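Local coordinates for putative diflavin flavoprotein A 3 (Synechocystis sp., PDB 6H0C) that forms the flavodiiron core, a metallo-beta-lactamase-like and a flavodoxin-like domain, of a protein that probably passes electrons from NADH to oxygen, reducing it to water, at residues 225-228 / 232-235; 310-315 / 356-361; 346-349 / 354-357. One frame throughout, in Å; residues are numbered along the deposited sequence.

Interaction 1 of 3, residues 225-228 / 232-235; sequences YAPS and LVRY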
ATOM      1  N   TYR A 225      -4.532 -11.042  13.848  1.00 23.90           N
ATOM      2  CA  TYR A 225      -3.811 -10.245  12.860  1.00 23.43           C
ATOM      3  C   TYR A 225      -3.362  -8.954  13.519  1.00 25.31           C
ATOM      4  O   TYR A 225      -4.158  -8.285  14.184  1.00 25.62           O
ATOM      5  CB  TYR A 225      -4.675  -9.905  11.647  1.00 25.53           C
ATOM      6  CG  TYR A 225      -5.199 -11.073  10.835  1.00 25.46           C
ATOM      7  CD1 TYR A 225      -4.494 -12.272  10.729  1.00 23.23           C
ATOM      8  CD2 TYR A 225      -6.402 -10.958  10.151  1.00 25.12           C
ATOM      9  CE1 TYR A 225      -4.993 -13.323   9.963  1.00 25.57           C
ATOM     10  CE2 TYR A 225      -6.901 -11.996   9.386  1.00 23.78           C
ATOM     11  CZ  TYR A 225      -6.202 -13.170   9.290  1.00 22.59           C
ATOM     12  OH  TYR A 225      -6.741 -14.178   8.513  1.00 24.37           O
ATOM     13  N   ALA A 226      -2.095  -8.599  13.337  1.00 22.95           N
ATOM     14  CA  ALA A 226      -1.582  -7.338  13.857  1.00 22.55           C
ATOM     15  C   ALA A 226      -1.239  -6.440  12.677  1.00 26.07           C
ATOM     16  O   ALA A 226      -0.144  -6.538  12.126  1.00 25.73           O
ATOM     17  CB  ALA A 226      -0.369  -7.573  14.728  1.00 20.23           C
ATOM     18  N   PRO A 227      -2.187  -5.576  12.271  1.00 24.64           N
ATOM     19  CA  PRO A 227      -2.086  -4.809  11.023  1.00 22.93           C
ATOM     20  C   PRO A 227      -1.431  -3.441  11.208  1.00 23.56           C
ATOM     21  O   PRO A 227      -1.212  -3.008  12.349  1.00 25.33           O
ATOM     22  CB  PRO A 227      -3.549  -4.648  10.611  1.00 24.41           C
ATOM     23  CG  PRO A 227      -4.280  -4.525  11.954  1.00 24.03           C
ATOM     24  CD  PRO A 227      -3.465  -5.325  12.971  1.00 23.57           C
ATOM     25  N   SER A 228      -1.141  -2.762  10.101  1.00 22.49           N
ATOM     26  CA  SER A 228      -0.587  -1.406  10.167  1.00 26.17           C
ATOM     27  C   SER A 228      -1.521  -0.404  10.822  1.00 24.55           C
ATOM     28  O   SER A 228      -1.062   0.526  11.497  1.00 23.00           O
ATOM     29  CB  SER A 228      -0.247  -0.881   8.770  1.00 26.79           C
ATOM     30  OG  SER A 228       0.775  -1.650   8.169  1.00 36.54           O
ATOM     31  N   LEU A 232      -6.168  -4.222  16.613  1.00 24.24           N
ATOM     32  CA  LEU A 232      -5.707  -5.563  16.301  1.00 27.96           C
ATOM     33  C   LEU A 232      -6.926  -6.426  15.987  1.00 25.71           C
ATOM     34  O   LEU A 232      -8.018  -6.182  16.506  1.00 26.69           O
ATOM     35  CB  LEU A 232      -4.881  -6.148  17.451  1.00 33.54           C
ATOM     36  CG  LEU A 232      -3.442  -5.621  17.487  1.00 39.09           C
ATOM     37  CD1 LEU A 232      -3.398  -4.201  18.047  1.00 39.81           C
ATOM     38  CD2 LEU A 232      -2.536  -6.545  18.267  1.00 35.82           C
ATOM     39  N   VAL A 233      -6.740  -7.415  15.120  1.00 22.11           N
ATOM     40  CA  VAL A 233      -7.848  -8.232  14.652  1.00 23.61           C
ATOM     41  C   VAL A 233      -7.838  -9.574  15.369  1.00 28.71           C
ATOM     42  O   VAL A 233      -7.064 -10.475  15.020  1.00 28.14           O
ATOM     43  CB  VAL A 233      -7.781  -8.450  13.118  1.00 26.18           C
ATOM     44  CG1 VAL A 233      -9.060  -9.116  12.622  1.00 23.83           C
ATOM     45  CG2 VAL A 233      -7.538  -7.122  12.400  1.00 24.27           C
ATOM     46  N   ARG A 234      -8.682  -9.697  16.388  1.00 29.12           N
ATOM     47  CA  ARG A 234      -8.808 -10.958  17.107  1.00 32.88           C
ATOM     48  C   ARG A 234     -10.238 -11.493  17.044  1.00 36.20           C
ATOM     49  O   ARG A 234     -10.487 -12.625  16.616  1.00 39.76           O
ATOM     50  CB  ARG A 234      -8.372 -10.797  18.564  1.00 35.48           C
ATOM     51  CG  ARG A 234      -8.497 -12.088  19.370  1.00 38.15           C
ATOM     52  CD  ARG A 234      -7.707 -12.007  20.654  1.00 42.15           C
ATOM     53  NE  ARG A 234      -6.270 -11.989  20.400  1.00 46.83           N
ATOM     54  CZ  ARG A 234      -5.363 -11.586  21.285  1.00 55.41           C
ATOM     55  NH1 ARG A 234      -5.751 -11.168  22.485  1.00 62.81           N
ATOM     56  NH2 ARG A 234      -4.070 -11.597  20.976  1.00 46.44           N
ATOM     57  N   TYR A 235     -11.179 -10.658  17.454  1.00 28.89           N
ATOM     58  CA  TYR A 235     -12.569 -11.059  17.507  1.00 29.58           C
ATOM     59  C   TYR A 235     -13.204 -11.115  16.128  1.00 27.89           C
ATOM     60  O   TYR A 235     -14.121 -11.905  15.899  1.00 29.18           O
ATOM     61  CB  TYR A 235     -13.334 -10.111  18.422  1.00 29.32           C
ATOM     62  CG  TYR A 235     -12.726 -10.084  19.795  1.00 30.05           C
ATOM     63  CD1 TYR A 235     -12.910 -11.147  20.668  1.00 34.96           C
ATOM     64  CD2 TYR A 235     -11.947  -9.015  20.214  1.00 28.32           C
ATOM     65  CE1 TYR A 235     -12.352 -11.144  21.929  1.00 34.84           C
ATOM     66  CE2 TYR A 235     -11.384  -9.003  21.476  1.00 30.97           C
ATOM     67  CZ  TYR A 235     -11.593 -10.075  22.328  1.00 38.05           C
ATOM     68  OH  TYR A 235     -11.040 -10.082  23.588  1.00 44.16           O
TER
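Tyr225 and Val233 form a lone antiparallel, hydrogen-bonded bridge, where the chain leaves edge strand 224-227 of the metallo-beta-lactamase-like domain, reverses over three residues and runs back beside it. On the returning segment, Leu232 comes first. Its CA lies 4.0 Å from Pro227 CD, and its branch end CD2 reaches Ala226 CB at 4.3 Å, an apolar touch on the side where both also meet Tyr42 of strand 37-45. Val233 follows and carries the bridge. Its N-H bonds to Tyr225 O at 2.9 Å, and its own O takes the N-H of Tyr225 at 2.8 Å, the reciprocal pair that defines a hydrogen-bonded bridge. Val233 CB is directed at the strand. With CG1 anti to the backbone N (chi1 -171°), CG1 comes obliquely upon the Tyr225 ring near CD2, and CG2 is turned to Pro227 CG (4.2 Å). That ring is stacked with Phe174, and its OH is bonded to Thr241 of helix 237-253. At Arg234 and Tyr235 the segment turns from the strand, both backbone N atoms bonding Asp185 OD1, and Arg234 NE binds Thr224 OG1. The closest approach between side chains across the bridge is Tyr225 CB to Val233 CB, 3.7 Å.

Interaction 2 of 3, residues 310-315 / 356-361; sequences FIFGSP and DMLENK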
ATOM      1  N   PHE A 310      -7.380   0.981 -20.656  1.00 23.58           N
ATOM      2  CA  PHE A 310      -6.164   1.204 -19.878  1.00 22.04           C
ATOM      3  C   PHE A 310      -5.984   2.694 -19.618  1.00 23.73           C
ATOM      4  O   PHE A 310      -6.454   3.535 -20.390  1.00 26.38           O
ATOM      5  CB  PHE A 310      -4.928   0.634 -20.591  1.00 24.35           C
ATOM      6  CG  PHE A 310      -4.645   1.261 -21.943  1.00 24.58           C
ATOM      7  CD1 PHE A 310      -3.850   2.384 -22.048  1.00 25.90           C
ATOM      8  CD2 PHE A 310      -5.172   0.713 -23.106  1.00 26.97           C
ATOM      9  CE1 PHE A 310      -3.593   2.956 -23.282  1.00 31.84           C
ATOM     10  CE2 PHE A 310      -4.913   1.280 -24.341  1.00 26.72           C
ATOM     11  CZ  PHE A 310      -4.126   2.402 -24.430  1.00 28.61           C
ATOM     12  N   ILE A 311      -5.294   3.010 -18.529  1.00 23.45           N
ATOM     13  CA  ILE A 311      -5.065   4.384 -18.100  1.00 20.80           C
ATOM     14  C   ILE A 311      -3.612   4.549 -17.675  1.00 24.90           C
ATOM     15  O   ILE A 311      -3.104   3.733 -16.911  1.00 27.83           O
ATOM     16  CB  ILE A 311      -5.984   4.756 -16.926  1.00 21.44           C
ATOM     17  CG1 ILE A 311      -7.460   4.544 -17.305  1.00 24.00           C
ATOM     18  CG2 ILE A 311      -5.721   6.182 -16.466  1.00 24.32           C
ATOM     19  CD1 ILE A 311      -8.455   4.839 -16.179  1.00 25.31           C
ATOM     20  N   PHE A 312      -2.941   5.587 -18.172  1.00 23.84           N
ATOM     21  CA  PHE A 312      -1.561   5.891 -17.774  1.00 24.37           C
ATOM     22  C   PHE A 312      -1.505   7.110 -16.855  1.00 26.47           C
ATOM     23  O   PHE A 312      -2.141   8.137 -17.132  1.00 26.48           O
ATOM     24  CB  PHE A 312      -0.670   6.148 -18.997  1.00 23.35           C
ATOM     25  CG  PHE A 312       0.012   4.908 -19.552  1.00 27.51           C
ATOM     26  CD1 PHE A 312       1.402   4.818 -19.582  1.00 28.20           C
ATOM     27  CD2 PHE A 312      -0.727   3.853 -20.075  1.00 26.07           C
ATOM     28  CE1 PHE A 312       2.038   3.698 -20.113  1.00 27.00           C
ATOM     29  CE2 PHE A 312      -0.094   2.729 -20.604  1.00 25.37           C
ATOM     30  CZ  PHE A 312       1.290   2.651 -20.618  1.00 24.73           C
ATOM     31  N   GLY A 313      -0.739   6.992 -15.769  1.00 22.43           N
ATOM     32  CA  GLY A 313      -0.509   8.094 -14.851  1.00 22.14           C
ATOM     33  C   GLY A 313       0.986   8.322 -14.715  1.00 27.60           C
ATOM     34  O   GLY A 313       1.740   7.389 -14.428  1.00 25.43           O
ATOM     35  N   SER A 314       1.432   9.557 -14.919  1.00 26.79           N
ATOM     36  CA  SER A 314       2.870   9.814 -14.923  1.00 26.15           C
ATOM     37  C   SER A 314       3.222  11.196 -14.392  1.00 28.78           C
ATOM     38  O   SER A 314       2.558  12.177 -14.715  1.00 28.49           O
ATOM     39  CB  SER A 314       3.433   9.646 -16.347  1.00 25.96           C
ATOM     40  OG  SER A 314       4.818   9.937 -16.403  1.00 24.96           O
ATOM     41  N   PRO A 315       4.282  11.275 -13.573  1.00 33.27           N
ATOM     42  CA  PRO A 315       4.895  12.568 -13.267  1.00 27.32           C
ATOM     43  C   PRO A 315       5.793  13.001 -14.424  1.00 29.57           C
ATOM     44  O   PRO A 315       5.950  12.258 -15.403  1.00 29.70           O
ATOM     45  CB  PRO A 315       5.717  12.275 -12.016  1.00 26.33           C
ATOM     46  CG  PRO A 315       6.168  10.850 -12.230  1.00 29.64           C
ATOM     47  CD  PRO A 315       4.999  10.159 -12.924  1.00 30.64           C
ATOM     48  N   ASP A 356       1.431  15.425 -21.754  1.00 37.98           N
ATOM     49  CA  ASP A 356       1.245  15.792 -23.155  1.00 37.68           C
ATOM     50  C   ASP A 356       1.760  14.675 -24.075  1.00 37.72           C
ATOM     51  O   ASP A 356       1.081  14.284 -25.031  1.00 34.83           O
ATOM     52  CB  ASP A 356       1.952  17.112 -23.474  1.00 40.62           C
ATOM     53  CG  ASP A 356       1.424  18.283 -22.651  1.00 48.66           C
ATOM     54  OD1 ASP A 356       0.256  18.239 -22.199  1.00 48.12           O
ATOM     55  OD2 ASP A 356       2.189  19.255 -22.465  1.00 51.04           O
ATOM     56  N   MET A 357       2.949  14.155 -23.773  1.00 32.19           N
ATOM     57  CA  MET A 357       3.550  13.099 -24.582  1.00 30.74           C
ATOM     58  C   MET A 357       2.615  11.889 -24.675  1.00 32.23           C
ATOM     59  O   MET A 357       2.307  11.404 -25.766  1.00 31.69           O
ATOM     60  CB  MET A 357       4.908  12.691 -24.003  1.00 32.10           C
ATOM     61  CG  MET A 357       5.678  11.671 -24.836  1.00 33.19           C
ATOM     62  SD  MET A 357       5.199   9.956 -24.518  1.00 34.67           S
ATOM     63  CE  MET A 357       5.725   9.736 -22.811  1.00 26.66           C
ATOM     64  N   LEU A 358       2.150  11.414 -23.524  1.00 29.44           N
ATOM     65  CA  LEU A 358       1.249  10.266 -23.485  1.00 29.19           C
ATOM     66  C   LEU A 358      -0.074  10.518 -24.225  1.00 31.47           C
ATOM     67  O   LEU A 358      -0.539   9.669 -24.996  1.00 30.88           O
ATOM     68  CB  LEU A 358       0.969   9.872 -22.036  1.00 27.75           C
ATOM     69  CG  LEU A 358       2.132   9.228 -21.278  1.00 27.21           C
ATOM     70  CD1 LEU A 358       1.753   9.039 -19.821  1.00 24.97           C
ATOM     71  CD2 LEU A 358       2.526   7.900 -21.919  1.00 26.83           C
ATOM     72  N   GLU A 359      -0.682  11.675 -23.989  1.00 27.61           N
ATOM     73  CA  GLU A 359      -1.946  11.996 -24.634  1.00 28.04           C
ATOM     74  C   GLU A 359      -1.779  11.954 -26.153  1.00 34.50           C
ATOM     75  O   GLU A 359      -2.581  11.351 -26.866  1.00 36.83           O
ATOM     76  CB  GLU A 359      -2.439  13.370 -24.176  1.00 33.98           C
ATOM     77  CG  GLU A 359      -3.738  13.840 -24.826  1.00 44.15           C
ATOM     78  CD  GLU A 359      -4.257  15.131 -24.216  1.00 46.80           C
ATOM     79  OE1 GLU A 359      -3.488  16.114 -24.156  1.00 47.15           O
ATOM     80  OE2 GLU A 359      -5.429  15.157 -23.786  1.00 49.55           O
ATOM     81  N   ASN A 360      -0.710  12.581 -26.631  1.00 36.41           N
ATOM     82  CA  ASN A 360      -0.408  12.643 -28.056  1.00 37.85           C
ATOM     83  C   ASN A 360      -0.148  11.289 -28.684  1.00 36.88           C
ATOM     84  O   ASN A 360      -0.621  11.010 -29.788  1.00 36.24           O
ATOM     85  CB  ASN A 360       0.804  13.530 -28.299  1.00 39.08           C
ATOM     86  CG  ASN A 360       0.471  14.983 -28.216  1.00 43.35           C
ATOM     87  OD1 ASN A 360      -0.663  15.380 -28.480  1.00 45.03           O
ATOM     88  ND2 ASN A 360       1.451  15.795 -27.849  1.00 45.46           N
ATOM     89  N   LYS A 361       0.623  10.456 -27.988  1.00 34.47           N
ATOM     90  CA  LYS A 361       0.977   9.146 -28.519  1.00 34.89           C
ATOM     91  C   LYS A 361      -0.259   8.254 -28.621  1.00 34.01           C
ATOM     92  O   LYS A 361      -0.441   7.548 -29.613  1.00 33.33           O
ATOM     93  CB  LYS A 361       2.064   8.488 -27.659  1.00 32.27           C
ATOM     94  CG  LYS A 361       3.476   8.779 -28.156  1.00 34.74           C
ATOM     95  CD  LYS A 361       3.646  10.255 -28.456  1.00 47.47           C
ATOM     96  CE  LYS A 361       4.950  10.555 -29.168  1.00 52.99           C
ATOM     97  NZ  LYS A 361       5.198  12.030 -29.215  1.00 56.89           N
TER
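The ring of Phe312 is the flat group of this contact, and Leu358 comes at it from the helix. Methyl CD2 of Leu358 approaches the ring obliquely, 4.0 Å from Phe312 CD1, and the two side chains cross at roughly a right angle. Phe362, one turn further along the same helix, meets the ring in an edge-to-face stack, so the helix touches the ring from two successive turns.

The other branch of Leu358 does a different job. The side chain leaves the helix with CG anti to the carbonyl carbon (chi1 -71°) and CD1 fully extended from CA (chi2 174°), which carries CD1 onto the strand. There it lies 3.9 Å from Phe312 CB and at the same 3.9 Å distance from Ser314 CB, touching the residues before and after Gly313. Ser314 meets Leu358 with its methylene, while its hydroxyl, placed anti to the backbone N (chi1 178°), turns to the chain ahead: OG donates to Pro315 O at 2.8 Å, in the carbonyl plane and on a lone pair. This bond pins the rotation of the serine just past the end of the strand. No hydrogen bond spans the two segments; the join is wholly apolar and buried.

In the flavodoxin-like fold, strand 309-313 is the middle strand of a five-stranded parallel sheet, and helix 353-364 lies on one of its faces. Leu358 also rests on Val344 of neighbouring strand 341-348, while Phe312 touches Thr332 of helix 323-335, which packs on the same face beside it.

Interaction 3 of 3, residues 346-349 / 354-357; sequences GSFG and AIDM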
ATOM      1  N   GLY A 346      -1.903  12.869 -14.484  1.00 28.97           N
ATOM      2  CA  GLY A 346      -0.637  13.098 -13.821  1.00 28.75           C
ATOM      3  C   GLY A 346      -0.585  14.374 -13.004  1.00 33.75           C
ATOM      4  O   GLY A 346      -1.455  15.237 -13.119  1.00 33.64           O
ATOM      5  N   SER A 347       0.439  14.477 -12.164  1.00 39.38           N
ATOM      6  CA  SER A 347       0.755  15.715 -11.464  1.00 49.81           C
ATOM      7  C   SER A 347       2.070  16.252 -12.004  1.00 51.72           C
ATOM      8  O   SER A 347       2.856  15.519 -12.615  1.00 46.54           O
ATOM      9  CB  SER A 347       0.876  15.501  -9.961  1.00 49.97           C
ATOM     10  OG  SER A 347       2.051  14.766  -9.673  1.00 54.32           O
ATOM     11  N   PHE A 348       2.320  17.530 -11.763  1.00 50.95           N
ATOM     12  CA  PHE A 348       3.597  18.112 -12.139  1.00 50.22           C
ATOM     13  C   PHE A 348       3.830  19.419 -11.417  1.00 54.42           C
ATOM     14  O   PHE A 348       2.894  20.016 -10.878  1.00 49.34           O
ATOM     15  CB  PHE A 348       3.658  18.326 -13.642  1.00 45.80           C
ATOM     16  CG  PHE A 348       2.537  19.150 -14.173  1.00 50.22           C
ATOM     17  CD1 PHE A 348       2.719  20.493 -14.444  1.00 54.87           C
ATOM     18  CD2 PHE A 348       1.294  18.585 -14.400  1.00 49.10           C
ATOM     19  CE1 PHE A 348       1.684  21.255 -14.937  1.00 54.51           C
ATOM     20  CE2 PHE A 348       0.257  19.344 -14.899  1.00 49.39           C
ATOM     21  CZ  PHE A 348       0.452  20.678 -15.169  1.00 52.55           C
ATOM     22  N   GLY A 349       5.087  19.848 -11.410  1.00 60.28           N
ATOM     23  CA  GLY A 349       5.450  21.115 -10.819  1.00 63.15           C
ATOM     24  C   GLY A 349       5.075  22.215 -11.779  1.00 67.10           C
ATOM     25  O   GLY A 349       3.933  22.675 -11.812  1.00 67.41           O
ATOM     26  N   ALA A 354       5.274  15.044 -19.717  1.00 34.05           N
ATOM     27  CA  ALA A 354       4.999  13.605 -19.742  1.00 31.02           C
ATOM     28  C   ALA A 354       3.531  13.332 -20.093  1.00 29.77           C
ATOM     29  O   ALA A 354       3.219  12.416 -20.859  1.00 32.05           O
ATOM     30  CB  ALA A 354       5.365  12.968 -18.405  1.00 26.42           C
ATOM     31  N   ILE A 355       2.635  14.148 -19.546  1.00 29.32           N
ATOM     32  CA  ILE A 355       1.203  14.003 -19.792  1.00 28.77           C
ATOM     33  C   ILE A 355       0.862  14.333 -21.248  1.00 33.38           C
ATOM     34  O   ILE A 355       0.106  13.602 -21.907  1.00 27.38           O
ATOM     35  CB  ILE A 355       0.391  14.898 -18.838  1.00 29.20           C
ATOM     36  CG1 ILE A 355       0.630  14.457 -17.392  1.00 30.15           C
ATOM     37  CG2 ILE A 355      -1.090  14.854 -19.187  1.00 29.67           C
ATOM     38  CD1 ILE A 355       0.049  15.386 -16.354  1.00 33.95           C
ATOM     39  N   ASP A 356       1.431  15.425 -21.754  1.00 37.98           N
ATOM     40  CA  ASP A 356       1.245  15.792 -23.155  1.00 37.68           C
ATOM     41  C   ASP A 356       1.760  14.675 -24.075  1.00 37.72           C
ATOM     42  O   ASP A 356       1.081  14.284 -25.031  1.00 34.83           O
ATOM     43  CB  ASP A 356       1.952  17.112 -23.474  1.00 40.62           C
ATOM     44  CG  ASP A 356       1.424  18.283 -22.651  1.00 48.66           C
ATOM     45  OD1 ASP A 356       0.256  18.239 -22.199  1.00 48.12           O
ATOM     46  OD2 ASP A 356       2.189  19.255 -22.465  1.00 51.04           O
ATOM     47  N   MET A 357       2.949  14.155 -23.773  1.00 32.19           N
ATOM     48  CA  MET A 357       3.550  13.099 -24.582  1.00 30.74           C
ATOM     49  C   MET A 357       2.615  11.889 -24.675  1.00 32.23           C
ATOM     50  O   MET A 357       2.307  11.404 -25.766  1.00 31.69           O
ATOM     51  CB  MET A 357       4.908  12.691 -24.003  1.00 32.10           C
ATOM     52  CG  MET A 357       5.678  11.671 -24.836  1.00 33.19           C
ATOM     53  SD  MET A 357       5.199   9.956 -24.518  1.00 34.67           S
ATOM     54  CE  MET A 357       5.725   9.736 -22.811  1.00 26.66           C
TER
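Within the beta-alpha-beta unit made by strand 341-348, helix 353-364 and strand 368-377, Ile355 of the helix packs down on Gly346 and Phe348 of the first strand. Methyl CD1 does most of the touching. It sits against bare backbone, 3.5 Å from Gly346 CA and 3.6 Å from Gly346 C, with CG1 behind it at 4.0 Å from the same CA. Glycine has no CB here, which lets the isoleucine end press close to the main chain and brings the first turn of the helix near the strand: the CA atoms of Gly346 and Ile355 are 6.3 Å apart. CG1 lies anti to the carbonyl carbon and CD1 is extended beyond it (chi2 171°), which carries CD1 out to the Gly346 backbone.

This is the flavodoxin-like parallel sheet near the C-terminal ends of its strands, the end at which flavodoxins bind FMN. Phe348 is the last residue of its strand; its CG occupies the crowded position between backbone N and carbonyl carbon (chi1 55°), which swings the ring toward the helix. CD1 of Ile355 meets it obliquely, 3.9 Å from Phe348 CD2, the side chains crossing at about a right angle. Beyond them lies strand 368-377, where Arg375 touches both Phe348 and Ile355 and forms a salt bridge with Asp356 OD1, while Ala354 N is bonded to Thr316 OG1.

In the fold
Interaction 1 belongs to the metallo-beta-lactamase-like half of the core, interactions 2 and 3 to the flavodoxin-like half that follows it in sequence. Interaction 1 lies across the chain's centre from the other two, its centre about 39 Å from that of interaction 2 and about 40 Å from that of interaction 3, with nearest atoms about 24 Å away in both cases. Interactions 2 and 3 are neighbours, centres about 8 Å apart, and share Asp356 and Met357. Helix 353-364 uses successive turns on adjacent strands, Ile355 on strand 341-348 and Leu358 chiefly on strand 309-313. They also touch directly, Ser314 O lying 4.0 Å from Ile355 CG1 and Ser314 OG 3.7 Å from Ala354 CB.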